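Side-chain contacts in aspartate aminotransferase (PDB 3NRA), which probably transfers the amino group of L-aspartate to 2-oxoglutarate, giving oxaloacetate and L-glutamate, with pyridoxal 5'-phosphate as cofactor: residues E29-G34 and L347-A352; A35-R40 and V402-A407; V42-G47 and V392-R397; P342-L347 and A352-I357. One frame throughout, in Å; residues are numbered along the deposited sequence.

Contact 1 (E29-G34 and L347-A352); sequences EALIRG and LAVAPA
The turn that leads into helix 351-362 meets L31 and R33, of the loop that runs toward strand 42-43, through A348 and V349. The backbones come closest at L31 and V349, whose CA atoms lie 6.8 Å apart. The apolar touch is made low on the leucine: L31 CB rests 4.0 Å from V349 CG1. V349, which also packs against Y405, is the buried member of the group. A350, right before the helix, takes the N-cap position and P351 opens the first turn; E353, on which the isobutyl end of L31 leans, accepts the A350 amide through OE1. R33 spans the second part of the gap with a chain extended from CG to NE (chi2 -179°, chi3 175°), and this reach puts NH2 3.2 Å from A348 CB. The methyl comes obliquely to the guanidinium, with R33 CZ at 3.9 Å from A348 CB, a close van der Waals approach without a polar bond. Rotation of the group is restrained instead by NH1, which donates to the carbonyl of R404. Because that oxygen lies at the C-terminal end of helix 388-404, the positive charge may also complement the helix dipole there.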
loop_
_atom_site.group_PDB
_atom_site.type_symbol
_atom_site.label_atom_id
_atom_site.label_comp_id
_atom_site.label_asym_id
_atom_site.label_seq_id
_atom_site.Cartn_x
_atom_site.Cartn_y
_atom_site.Cartn_z
ATOM N N GLU B 29 8.868 5.137 -38.823
ATOM C CA GLU B 29 8.475 4.776 -40.180
ATOM C C GLU B 29 9.697 4.599 -41.091
ATOM O O GLU B 29 9.674 3.767 -41.996
ATOM C CB GLU B 29 7.478 5.771 -40.775
ATOM C CG GLU B 29 6.131 5.884 -39.997
ATOM C CD GLU B 29 6.118 7.068 -39.028
ATOM O OE1 GLU B 29 7.192 7.440 -38.538
ATOM O OE2 GLU B 29 5.026 7.618 -38.749
ATOM N N ALA B 30 10.758 5.366 -40.823
ATOM C CA ALA B 30 12.023 5.267 -41.570
ATOM C C ALA B 30 12.923 4.104 -41.108
ATOM O O ALA B 30 13.901 3.757 -41.786
ATOM C CB ALA B 30 12.813 6.640 -41.476
ATOM N N LEU B 31 12.583 3.507 -39.957
ATOM C CA LEU B 31 13.412 2.490 -39.292
ATOM C C LEU B 31 12.877 1.064 -39.436
ATOM O O LEU B 31 13.644 0.113 -39.364
ATOM C CB LEU B 31 13.522 2.820 -37.807
ATOM C CG LEU B 31 14.034 4.212 -37.443
ATOM C CD1 LEU B 31 14.098 4.341 -35.955
ATOM C CD2 LEU B 31 15.413 4.498 -38.090
ATOM N N ILE B 32 11.573 0.915 -39.654
ATOM C CA ILE B 32 10.942 -0.427 -39.672
ATOM C C ILE B 32 11.304 -1.193 -40.938
ATOM O O ILE B 32 11.253 -0.643 -42.035
ATOM C CB ILE B 32 9.393 -0.322 -39.502
ATOM C CG1 ILE B 32 9.065 0.024 -38.051
ATOM C CG2 ILE B 32 8.674 -1.638 -39.889
ATOM C CD1 ILE B 32 7.765 0.770 -37.890
ATOM N N ARG B 33 11.722 -2.458 -40.757
ATOM C CA ARG B 33 12.126 -3.354 -41.843
ATOM C C ARG B 33 11.193 -4.513 -41.884
ATOM O O ARG B 33 10.941 -5.142 -40.854
ATOM C CB ARG B 33 13.543 -3.898 -41.604
ATOM C CG ARG B 33 14.613 -2.851 -41.451
ATOM C CD ARG B 33 15.969 -3.469 -41.249
ATOM N NE ARG B 33 17.021 -2.440 -41.221
ATOM C CZ ARG B 33 18.344 -2.682 -41.192
ATOM N NH1 ARG B 33 18.824 -3.927 -41.157
ATOM N NH2 ARG B 33 19.189 -1.668 -41.198
ATOM N N GLY B 34 10.686 -4.835 -43.075
ATOM C CA GLY B 34 9.910 -6.058 -43.270
ATOM C C GLY B 34 8.507 -5.984 -42.704
ATOM O O GLY B 34 8.062 -4.920 -42.263
ATOM N N LEU B 347 22.570 -2.891 -33.190
ATOM C CA LEU B 347 21.491 -2.983 -34.148
ATOM C C LEU B 347 21.470 -1.699 -34.921
ATOM O O LEU B 347 22.069 -0.707 -34.498
ATOM C CB LEU B 347 20.162 -3.176 -33.435
ATOM C CG LEU B 347 20.014 -4.347 -32.464
ATOM C CD1 LEU B 347 18.608 -4.322 -31.795
ATOM C CD2 LEU B 347 20.257 -5.683 -33.151
ATOM N N ALA B 348 20.726 -1.689 -36.024
ATOM C CA ALA B 348 20.619 -0.495 -36.876
ATOM C C ALA B 348 19.616 0.496 -36.320
ATOM O O ALA B 348 19.429 1.531 -36.890
ATOM C CB ALA B 348 20.231 -0.876 -38.279
ATOM N N VAL B 349 18.951 0.138 -35.211
ATOM C CA VAL B 349 18.053 1.045 -34.489
ATOM C C VAL B 349 18.537 1.124 -33.042
ATOM O O VAL B 349 19.280 0.222 -32.565
ATOM C CB VAL B 349 16.570 0.522 -34.534
ATOM C CG1 VAL B 349 16.094 0.392 -35.962
ATOM C CG2 VAL B 349 16.450 -0.820 -33.819
ATOM N N ALA B 350 18.120 2.175 -32.334
ATOM C CA ALA B 350 18.487 2.336 -30.924
ATOM C C ALA B 350 17.735 1.291 -30.060
ATOM O O ALA B 350 16.688 0.762 -30.479
ATOM C CB ALA B 350 18.188 3.754 -30.451
ATOM N N PRO B 351 18.304 0.936 -28.878
ATOM C CA PRO B 351 17.651 -0.034 -27.998
ATOM C C PRO B 351 16.170 0.248 -27.695
ATOM O O PRO B 351 15.348 -0.672 -27.792
ATOM C CB PRO B 351 18.482 0.047 -26.726
ATOM C CG PRO B 351 19.904 0.375 -27.244
ATOM C CD PRO B 351 19.677 1.284 -28.411
ATOM N N ALA B 352 15.825 1.505 -27.386
ATOM C CA ALA B 352 14.434 1.845 -27.075
ATOM C C ALA B 352 13.503 1.629 -28.296
ATOM O O ALA B 352 12.342 1.201 -28.144
ATOM C CB ALA B 352 14.322 3.275 -26.565
#

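Contact 2 (A35-R40 and V402-A407); sequences APIEGR and VERYRA
R404 reaches out from the last turn of helix 388-404 to A35 and I37. Its CG lies opposite the backbone N and the chain runs straight to CD, then bends at chi3 (-71°), which turns the guanidinium edge toward A35 O. This long arm is needed, since the nearest CA atoms, those of A35 and R404, are 10.8 Å apart. NH1 donates to A35 O over 2.7 Å, and the N-H...O angle of 172° makes the bond nearly straight. The oxygen sits at the guanidinium edge, close to its plane, whereas the donor is tilted 24° from the carbonyl plane of A35. Beside this bond, R404 NH2 donates to a water at 3.1 Å, and the same water donates to P36 O at 2.9 Å, making a second, bridged grip on the loop. I37 supplies the apolar side: with CG1 held beside its own backbone N, it runs past R404 in the opposite direction, and I37 CG1 comes obliquely within 3.6 Å of R404 NH2. The loop is thereby strapped across two helices, I37 packing on R397, T400 and L401 of helix 388-404 and pairing through its backbone with Q361 of helix 351-362, a residue that R404 also touches.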
loop_
_atom_site.group_PDB
_atom_site.type_symbol
_atom_site.label_atom_id
_atom_site.label_comp_id
_atom_site.label_asym_id
_atom_site.label_seq_id
_atom_site.Cartn_x
_atom_site.Cartn_y
_atom_site.Cartn_z
ATOM N N ALA B 35 7.796 -7.124 -42.759
ATOM C CA ALA B 35 6.458 -7.263 -42.179
ATOM C C ALA B 35 6.530 -7.950 -40.801
ATOM O O ALA B 35 7.598 -8.447 -40.399
ATOM C CB ALA B 35 5.535 -8.083 -43.149
ATOM N N PRO B 36 5.394 -7.983 -40.063
ATOM C CA PRO B 36 5.369 -8.716 -38.780
ATOM C C PRO B 36 5.629 -10.222 -38.922
ATOM O O PRO B 36 5.544 -10.773 -40.017
ATOM C CB PRO B 36 3.934 -8.466 -38.257
ATOM C CG PRO B 36 3.520 -7.161 -38.871
ATOM C CD PRO B 36 4.144 -7.200 -40.274
ATOM N N ILE B 37 5.980 -10.855 -37.816
ATOM C CA ILE B 37 6.148 -12.307 -37.750
ATOM C C ILE B 37 4.964 -12.896 -36.941
ATOM O O ILE B 37 4.801 -12.584 -35.761
ATOM C CB ILE B 37 7.480 -12.669 -37.050
ATOM C CG1 ILE B 37 8.684 -12.032 -37.762
ATOM C CG2 ILE B 37 7.696 -14.167 -37.006
ATOM C CD1 ILE B 37 9.964 -12.134 -36.895
ATOM N N GLU B 38 4.144 -13.717 -37.605
ATOM C CA GLU B 38 2.943 -14.295 -36.980
ATOM C C GLU B 38 3.325 -15.180 -35.780
ATOM O O GLU B 38 4.387 -15.733 -35.734
ATOM C CB GLU B 38 2.110 -15.093 -38.021
ATOM C CG GLU B 38 1.540 -14.220 -39.222
ATOM C CD GLU B 38 0.698 -15.044 -40.250
ATOM O OE1 GLU B 38 0.041 -16.047 -39.863
ATOM O OE2 GLU B 38 0.683 -14.656 -41.432
ATOM N N GLY B 39 2.428 -15.253 -34.786
ATOM C CA GLY B 39 2.616 -16.130 -33.606
ATOM C C GLY B 39 1.868 -15.600 -32.390
ATOM O O GLY B 39 1.428 -14.455 -32.386
ATOM N N ARG B 40 1.717 -16.429 -31.358
ATOM C CA ARG B 40 0.968 -16.025 -30.161
ATOM C C ARG B 40 1.745 -14.941 -29.403
ATOM O O ARG B 40 2.905 -15.132 -29.110
ATOM C CB ARG B 40 0.714 -17.220 -29.237
ATOM C CG ARG B 40 -0.180 -16.894 -28.011
ATOM C CD ARG B 40 -0.426 -18.160 -27.109
ATOM N NE ARG B 40 -1.122 -19.244 -27.832
ATOM C CZ ARG B 40 -2.458 -19.372 -27.963
ATOM N NH1 ARG B 40 -3.313 -18.488 -27.410
ATOM N NH2 ARG B 40 -2.951 -20.401 -28.661
ATOM N N VAL B 402 16.291 -9.651 -34.183
ATOM C CA VAL B 402 17.685 -9.256 -33.943
ATOM C C VAL B 402 18.542 -9.435 -35.227
ATOM O O VAL B 402 19.324 -8.561 -35.570
ATOM C CB VAL B 402 18.291 -9.997 -32.740
ATOM C CG1 VAL B 402 19.825 -9.815 -32.689
ATOM C CG2 VAL B 402 17.649 -9.492 -31.461
ATOM N N GLU B 403 18.318 -10.523 -35.963
ATOM C CA GLU B 403 19.034 -10.741 -37.228
ATOM C C GLU B 403 18.614 -9.724 -38.276
ATOM O O GLU B 403 19.465 -9.160 -38.974
ATOM C CB GLU B 403 18.831 -12.173 -37.741
ATOM C CG GLU B 403 19.431 -13.268 -36.758
ATOM C CD GLU B 403 18.880 -14.702 -36.985
ATOM O OE1 GLU B 403 18.128 -14.938 -37.979
ATOM O OE2 GLU B 403 19.236 -15.596 -36.172
ATOM N N ARG B 404 17.313 -9.442 -38.352
ATOM C CA ARG B 404 16.780 -8.512 -39.367
ATOM C C ARG B 404 17.327 -7.085 -39.186
ATOM O O ARG B 404 17.531 -6.373 -40.173
ATOM C CB ARG B 404 15.236 -8.490 -39.338
ATOM C CG ARG B 404 14.600 -7.876 -40.601
ATOM C CD ARG B 404 13.108 -7.668 -40.444
ATOM N NE ARG B 404 12.393 -8.931 -40.441
ATOM C CZ ARG B 404 11.062 -9.058 -40.379
ATOM N NH1 ARG B 404 10.276 -7.987 -40.340
ATOM N NH2 ARG B 404 10.513 -10.274 -40.347
ATOM N N TYR B 405 17.570 -6.686 -37.926
ATOM C CA TYR B 405 17.996 -5.299 -37.590
ATOM C C TYR B 405 19.476 -5.190 -37.225
ATOM O O TYR B 405 19.930 -4.132 -36.818
ATOM C CB TYR B 405 17.155 -4.749 -36.433
ATOM C CG TYR B 405 15.771 -4.399 -36.841
ATOM C CD1 TYR B 405 15.482 -3.143 -37.385
ATOM C CD2 TYR B 405 14.761 -5.317 -36.755
ATOM C CE1 TYR B 405 14.220 -2.830 -37.799
ATOM C CE2 TYR B 405 13.487 -5.012 -37.163
ATOM C CZ TYR B 405 13.220 -3.772 -37.702
ATOM O OH TYR B 405 11.938 -3.467 -38.088
ATOM N N ARG B 406 20.222 -6.274 -37.379
ATOM C CA ARG B 406 21.617 -6.289 -36.961
ATOM C C ARG B 406 22.410 -5.228 -37.747
ATOM O O ARG B 406 22.246 -5.105 -38.947
ATOM C CB ARG B 406 22.230 -7.685 -37.173
ATOM C CG ARG B 406 23.628 -7.886 -36.527
ATOM C CD ARG B 406 24.323 -9.185 -37.067
ATOM N NE ARG B 406 23.503 -10.382 -36.841
ATOM C CZ ARG B 406 23.351 -11.015 -35.668
ATOM N NH1 ARG B 406 23.980 -10.603 -34.557
ATOM N NH2 ARG B 406 22.560 -12.095 -35.610
ATOM N N ALA B 407 23.221 -4.446 -37.041
ATOM C CA ALA B 407 24.094 -3.469 -37.669
ATOM C C ALA B 407 25.145 -4.216 -38.446
ATOM O O ALA B 407 25.904 -5.070 -37.889
ATOM C CB ALA B 407 24.751 -2.569 -36.622
ATOM O OXT ALA B 407 25.220 -4.027 -39.648
HETATM O O HOH W 1 7.920 -11.494 -41.465
#

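Contact 3 (V42-G47 and V392-R397)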
loop_
_atom_site.group_PDB
_atom_site.type_symbol
_atom_site.label_atom_id
_atom_site.label_comp_id
_atom_site.label_asym_id
_atom_site.label_seq_id
_atom_site.Cartn_x
_atom_site.Cartn_y
_atom_site.Cartn_z
ATOM N N VAL B 42 3.348 -12.809 -26.499
ATOM C CA VAL B 42 3.794 -13.101 -25.150
ATOM C C VAL B 42 4.223 -11.814 -24.529
ATOM O O VAL B 42 5.009 -11.064 -25.107
ATOM C CB VAL B 42 4.956 -14.112 -25.132
ATOM C CG1 VAL B 42 5.427 -14.359 -23.707
ATOM C CG2 VAL B 42 4.515 -15.464 -25.788
ATOM N N ASP B 43 3.667 -11.525 -23.364
ATOM C CA ASP B 43 4.080 -10.379 -22.557
ATOM C C ASP B 43 5.078 -10.862 -21.495
ATOM O O ASP B 43 4.681 -11.393 -20.459
ATOM C CB ASP B 43 2.844 -9.758 -21.895
ATOM C CG ASP B 43 3.174 -8.520 -21.065
ATOM O OD1 ASP B 43 4.380 -8.216 -20.834
ATOM O OD2 ASP B 43 2.225 -7.879 -20.617
ATOM N N PHE B 44 6.372 -10.673 -21.764
ATOM C CA PHE B 44 7.439 -11.095 -20.835
ATOM C C PHE B 44 7.697 -10.044 -19.736
ATOM O O PHE B 44 8.677 -10.181 -18.970
ATOM C CB PHE B 44 8.779 -11.319 -21.579
ATOM C CG PHE B 44 8.813 -12.506 -22.468
ATOM C CD1 PHE B 44 8.876 -13.792 -21.936
ATOM C CD2 PHE B 44 8.930 -12.355 -23.846
ATOM C CE1 PHE B 44 9.000 -14.880 -22.745
ATOM C CE2 PHE B 44 9.012 -13.472 -24.669
ATOM C CZ PHE B 44 9.063 -14.735 -24.104
ATOM N N SER B 45 6.868 -8.990 -19.655
ATOM C CA SER B 45 7.092 -7.945 -18.645
ATOM C C SER B 45 6.801 -8.437 -17.228
ATOM O O SER B 45 7.399 -7.962 -16.287
ATOM C CB SER B 45 6.295 -6.662 -18.964
ATOM O OG SER B 45 4.917 -6.825 -18.725
ATOM N N HIS B 46 5.909 -9.419 -17.089
ATOM C CA HIS B 46 5.665 -10.068 -15.788
ATOM C C HIS B 46 5.195 -11.522 -15.955
ATOM O O HIS B 46 4.931 -11.984 -17.085
ATOM C CB HIS B 46 4.633 -9.262 -14.976
ATOM C CG HIS B 46 3.307 -9.147 -15.641
ATOM N ND1 HIS B 46 2.343 -10.127 -15.546
ATOM C CD2 HIS B 46 2.787 -8.180 -16.434
ATOM C CE1 HIS B 46 1.283 -9.765 -16.250
ATOM N NE2 HIS B 46 1.531 -8.596 -16.807
ATOM N N GLY B 47 5.079 -12.231 -14.834
ATOM C CA GLY B 47 4.675 -13.654 -14.843
ATOM C C GLY B 47 3.232 -13.913 -15.285
ATOM O O GLY B 47 2.347 -13.068 -15.096
ATOM N N VAL B 392 8.947 -20.058 -25.974
ATOM C CA VAL B 392 10.020 -20.491 -26.852
ATOM C C VAL B 392 9.828 -19.915 -28.273
ATOM O O VAL B 392 10.750 -19.313 -28.804
ATOM C CB VAL B 392 10.124 -22.033 -26.895
ATOM C CG1 VAL B 392 11.013 -22.480 -28.033
ATOM C CG2 VAL B 392 10.642 -22.573 -25.526
ATOM N N ALA B 393 8.603 -20.064 -28.830
ATOM C CA ALA B 393 8.206 -19.435 -30.122
ATOM C C ALA B 393 8.422 -17.926 -30.133
ATOM O O ALA B 393 8.918 -17.405 -31.097
ATOM C CB ALA B 393 6.736 -19.757 -30.472
ATOM N N ALA B 394 8.084 -17.243 -29.031
ATOM C CA ALA B 394 8.332 -15.797 -28.904
ATOM C C ALA B 394 9.836 -15.477 -28.948
ATOM O O ALA B 394 10.252 -14.572 -29.632
ATOM C CB ALA B 394 7.694 -15.238 -27.593
ATOM N N ALA B 395 10.624 -16.243 -28.220
ATOM C CA ALA B 395 12.068 -16.071 -28.200
ATOM C C ALA B 395 12.678 -16.222 -29.591
ATOM O O ALA B 395 13.598 -15.475 -29.942
ATOM C CB ALA B 395 12.713 -17.063 -27.230
ATOM N N ARG B 396 12.176 -17.178 -30.378
ATOM C CA ARG B 396 12.669 -17.356 -31.740
ATOM C C ARG B 396 12.317 -16.177 -32.641
ATOM O O ARG B 396 13.110 -15.798 -33.505
ATOM C CB ARG B 396 12.159 -18.662 -32.328
ATOM C CG ARG B 396 12.796 -19.864 -31.646
ATOM C CD ARG B 396 12.614 -21.133 -32.382
ATOM N NE ARG B 396 13.065 -21.063 -33.773
ATOM C CZ ARG B 396 12.996 -22.082 -34.619
ATOM N NH1 ARG B 396 12.551 -23.279 -34.201
ATOM N NH2 ARG B 396 13.396 -21.923 -35.873
ATOM N N ARG B 397 11.143 -15.549 -32.395
ATOM C CA ARG B 397 10.787 -14.313 -33.100
ATOM C C ARG B 397 11.739 -13.156 -32.703
ATOM O O ARG B 397 12.105 -12.323 -33.555
ATOM C CB ARG B 397 9.305 -13.915 -32.844
ATOM C CG ARG B 397 8.274 -14.954 -33.307
ATOM C CD ARG B 397 6.879 -14.347 -33.518
ATOM N NE ARG B 397 6.282 -13.856 -32.282
ATOM C CZ ARG B 397 5.712 -14.625 -31.344
ATOM N NH1 ARG B 397 5.646 -15.973 -31.476
ATOM N NH2 ARG B 397 5.196 -14.054 -30.254
#
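V42, in the short strand 42-43, passes the helical residue A394 at a CA-CA distance of 6.5 Å, an approach that the small alanine side chain permits. V42 itself is extended, but by F44 psi has fallen to 7° and the chain leaves the strand. Here D43 OD1 accepts from S45 N (2.9 Å) in an Asx turn and also from S45 OG (2.6 Å), the hydroxyl on the syn and the amide on the anti side of the carboxylate. V42 and F44 both point at the helix, and A394 CB sits in the notch where they meet. It lies 3.7 Å from V42 CG2 and equally 3.7 Å from F44 CE2, meeting the ring obliquely. With chi1 of V42 at 178°, CG1 is swung opposite the backbone N and comes over the centre of the F44 ring, 3.6 Å above its plane, while CG2 is left to the helix. One turn on, R397 folds back so that A394 CA lies over one guanidinium face, offset toward its rim. NE donates to A362 O and NH2 to R40 O, two bonds that restrain the group beside the strand. V42 pairs with G363 and V365 at the margin of the sheet containing strands 364-368, 380-383 and 339-340; A394 and F44 share V364 of this sheet, and A395 turns to L319 and V322 of helix 304-324.

Contact 4 (P342-L347 and A352-I357)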
loop_
_atom_site.group_PDB
_atom_site.type_symbol
_atom_site.label_atom_id
_atom_site.label_comp_id
_atom_site.label_asym_id
_atom_site.label_seq_id
_atom_site.Cartn_x
_atom_site.Cartn_y
_atom_site.Cartn_z
ATOM N N PRO B 342 19.191 -10.843 -21.438
ATOM C CA PRO B 342 20.114 -10.905 -22.544
ATOM C C PRO B 342 20.644 -9.535 -22.987
ATOM O O PRO B 342 19.891 -8.564 -23.030
ATOM C CB PRO B 342 19.288 -11.548 -23.648
ATOM C CG PRO B 342 17.923 -11.307 -23.282
ATOM C CD PRO B 342 17.903 -11.415 -21.809
ATOM N N ARG B 343 21.950 -9.473 -23.245
ATOM C CA ARG B 343 22.592 -8.314 -23.841
ATOM C C ARG B 343 22.607 -8.511 -25.332
ATOM O O ARG B 343 23.179 -9.477 -25.827
ATOM C CB ARG B 343 24.022 -8.168 -23.320
ATOM C CG ARG B 343 24.646 -6.832 -23.634
ATOM C CD ARG B 343 26.077 -6.723 -23.114
ATOM N NE ARG B 343 26.934 -7.737 -23.733
ATOM C CZ ARG B 343 28.233 -7.867 -23.515
ATOM N NH1 ARG B 343 28.887 -7.038 -22.698
ATOM N NH2 ARG B 343 28.884 -8.827 -24.117
ATOM N N LEU B 344 21.977 -7.589 -26.056
ATOM C CA LEU B 344 21.807 -7.712 -27.496
ATOM C C LEU B 344 22.994 -7.077 -28.228
ATOM O O LEU B 344 23.647 -6.175 -27.689
ATOM C CB LEU B 344 20.494 -7.015 -27.924
ATOM C CG LEU B 344 19.209 -7.489 -27.236
ATOM C CD1 LEU B 344 18.001 -6.804 -27.827
ATOM C CD2 LEU B 344 19.064 -9.032 -27.331
ATOM N N PRO B 345 23.228 -7.479 -29.490
ATOM C CA PRO B 345 24.273 -6.833 -30.294
ATOM C C PRO B 345 23.917 -5.458 -30.802
ATOM O O PRO B 345 22.801 -4.971 -30.592
ATOM C CB PRO B 345 24.457 -7.794 -31.472
ATOM C CG PRO B 345 23.192 -8.513 -31.587
ATOM C CD PRO B 345 22.621 -8.618 -30.200
ATOM N N LYS B 346 24.888 -4.813 -31.436
ATOM C CA LYS B 346 24.678 -3.531 -32.130
ATOM C C LYS B 346 23.617 -3.712 -33.213
ATOM O O LYS B 346 23.742 -4.598 -34.038
ATOM C CB LYS B 346 26.004 -3.078 -32.765
ATOM C CG LYS B 346 25.997 -1.688 -33.387
ATOM C CD LYS B 346 27.239 -1.480 -34.261
ATOM N N LEU B 347 22.570 -2.891 -33.190
ATOM C CA LEU B 347 21.491 -2.983 -34.148
ATOM C C LEU B 347 21.470 -1.699 -34.921
ATOM O O LEU B 347 22.069 -0.707 -34.498
ATOM C CB LEU B 347 20.162 -3.176 -33.435
ATOM C CG LEU B 347 20.014 -4.347 -32.464
ATOM C CD1 LEU B 347 18.608 -4.322 -31.795
ATOM C CD2 LEU B 347 20.257 -5.683 -33.151
ATOM N N ALA B 352 15.825 1.505 -27.386
ATOM C CA ALA B 352 14.434 1.845 -27.075
ATOM C C ALA B 352 13.503 1.629 -28.296
ATOM O O ALA B 352 12.342 1.201 -28.144
ATOM C CB ALA B 352 14.322 3.275 -26.565
ATOM N N GLU B 353 14.029 1.903 -29.485
ATOM C CA GLU B 353 13.292 1.712 -30.718
ATOM C C GLU B 353 13.091 0.210 -30.979
ATOM O O GLU B 353 12.033 -0.191 -31.394
ATOM C CB GLU B 353 14.016 2.419 -31.899
ATOM C CG GLU B 353 14.106 3.976 -31.722
ATOM C CD GLU B 353 15.047 4.688 -32.720
ATOM O OE1 GLU B 353 16.034 4.071 -33.230
ATOM O OE2 GLU B 353 14.809 5.888 -32.966
ATOM N N PHE B 354 14.100 -0.614 -30.654
ATOM C CA PHE B 354 13.997 -2.032 -30.875
ATOM C C PHE B 354 12.924 -2.664 -29.994
ATOM O O PHE B 354 12.165 -3.534 -30.464
ATOM C CB PHE B 354 15.331 -2.726 -30.642
ATOM C CG PHE B 354 15.351 -4.156 -31.115
ATOM C CD1 PHE B 354 15.235 -4.452 -32.473
ATOM C CD2 PHE B 354 15.504 -5.192 -30.226
ATOM C CE1 PHE B 354 15.244 -5.775 -32.925
ATOM C CE2 PHE B 354 15.496 -6.527 -30.674
ATOM C CZ PHE B 354 15.359 -6.807 -32.026
ATOM N N VAL B 355 12.831 -2.215 -28.738
ATOM C CA VAL B 355 11.759 -2.693 -27.824
ATOM C C VAL B 355 10.351 -2.438 -28.415
ATOM O O VAL B 355 9.503 -3.316 -28.389
ATOM C CB VAL B 355 11.860 -2.037 -26.421
ATOM C CG1 VAL B 355 10.565 -2.272 -25.615
ATOM C CG2 VAL B 355 13.095 -2.558 -25.667
ATOM N N LYS B 356 10.143 -1.258 -29.000
ATOM C CA LYS B 356 8.884 -0.955 -29.684
ATOM C C LYS B 356 8.675 -1.870 -30.884
ATOM O O LYS B 356 7.584 -2.377 -31.095
ATOM C CB LYS B 356 8.849 0.491 -30.119
ATOM C CG LYS B 356 8.829 1.480 -28.939
ATOM C CD LYS B 356 8.934 2.921 -29.388
ATOM C CE LYS B 356 8.769 3.886 -28.186
ATOM N NZ LYS B 356 8.409 5.273 -28.636
ATOM N N ILE B 357 9.750 -2.120 -31.627
ATOM C CA ILE B 357 9.703 -2.955 -32.818
ATOM C C ILE B 357 9.401 -4.436 -32.485
ATOM O O ILE B 357 8.658 -5.099 -33.194
ATOM C CB ILE B 357 11.033 -2.781 -33.643
ATOM C CG1 ILE B 357 10.987 -1.447 -34.401
ATOM C CG2 ILE B 357 11.267 -3.932 -34.600
ATOM C CD1 ILE B 357 12.292 -1.009 -34.978
#
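F354 projects from the first turn of helix 351-362 onto L347 and L344, two leucines of the loop that leads to that helix. The nearest backbone pair, L347 and F354, has its CA atoms 8.2 Å apart, so side chains alone bridge the gap. Starting at the root, F354 CB already feels L347 CD1 at 3.8 Å. CG carries the tightest touch, L347 CD1 standing 3.3 Å away, and CD1 of the ring follows at 3.4 Å. On the other flank F354 CD2 is shared, with L347 CD1 at 3.6 Å and L344 CD1 at 3.8 Å. Farther out F354 CE2 is met obliquely by L344 CD1 at 3.8 Å, with L347 CD1 little farther off. CE1 and CZ also lie under the L347 methyl, CZ the farther. V402 of helix 388-404 packs on the CZ end, and L401 also touches F354. The L347 methyl is a true CH-pi partner: its CD1 lies 3.5 Å from the ring centroid and only 18° off the normal, displaced toward the CG side of the face. Two torsions set this up. F354 chi1 of -169° sends the ring away from its backbone N, while L347 chi1 of -55° raises its isobutyl group, which meets the phenylalanine at about a right angle. The loop and helix belong to a beta-alpha-beta crossover: strand 339-340 leads through them to the parallel strand 364-368, with antiparallel 380-383 between the two, an arrangement in keeping with the small alpha/beta domain of fold type I aminotransferases.

Contacts 1, 2 and 4 form one cluster, with centres 9 to 11 Å apart, around the start of helix 351-362 and the C-terminus. Y405 joins contacts 1 and 2: its OH lies 2.9 Å from R33 N and its O 2.7 Å from A348 N. Contacts 1 and 4 share L347 and A352, and A407 N, 3.1 Å from K346 O, ties contact 2 to contact 4. Contact 3 connects through R397, whose NH2 is 2.8 Å from R40 O of contact 2; nearest atoms of contacts 3 and 4 are about 7 Å apart. None contains the cofactor-bearing K253, but segment 42-47 continues to the dimer interface, where H46 stacks on Y74 of the second subunit.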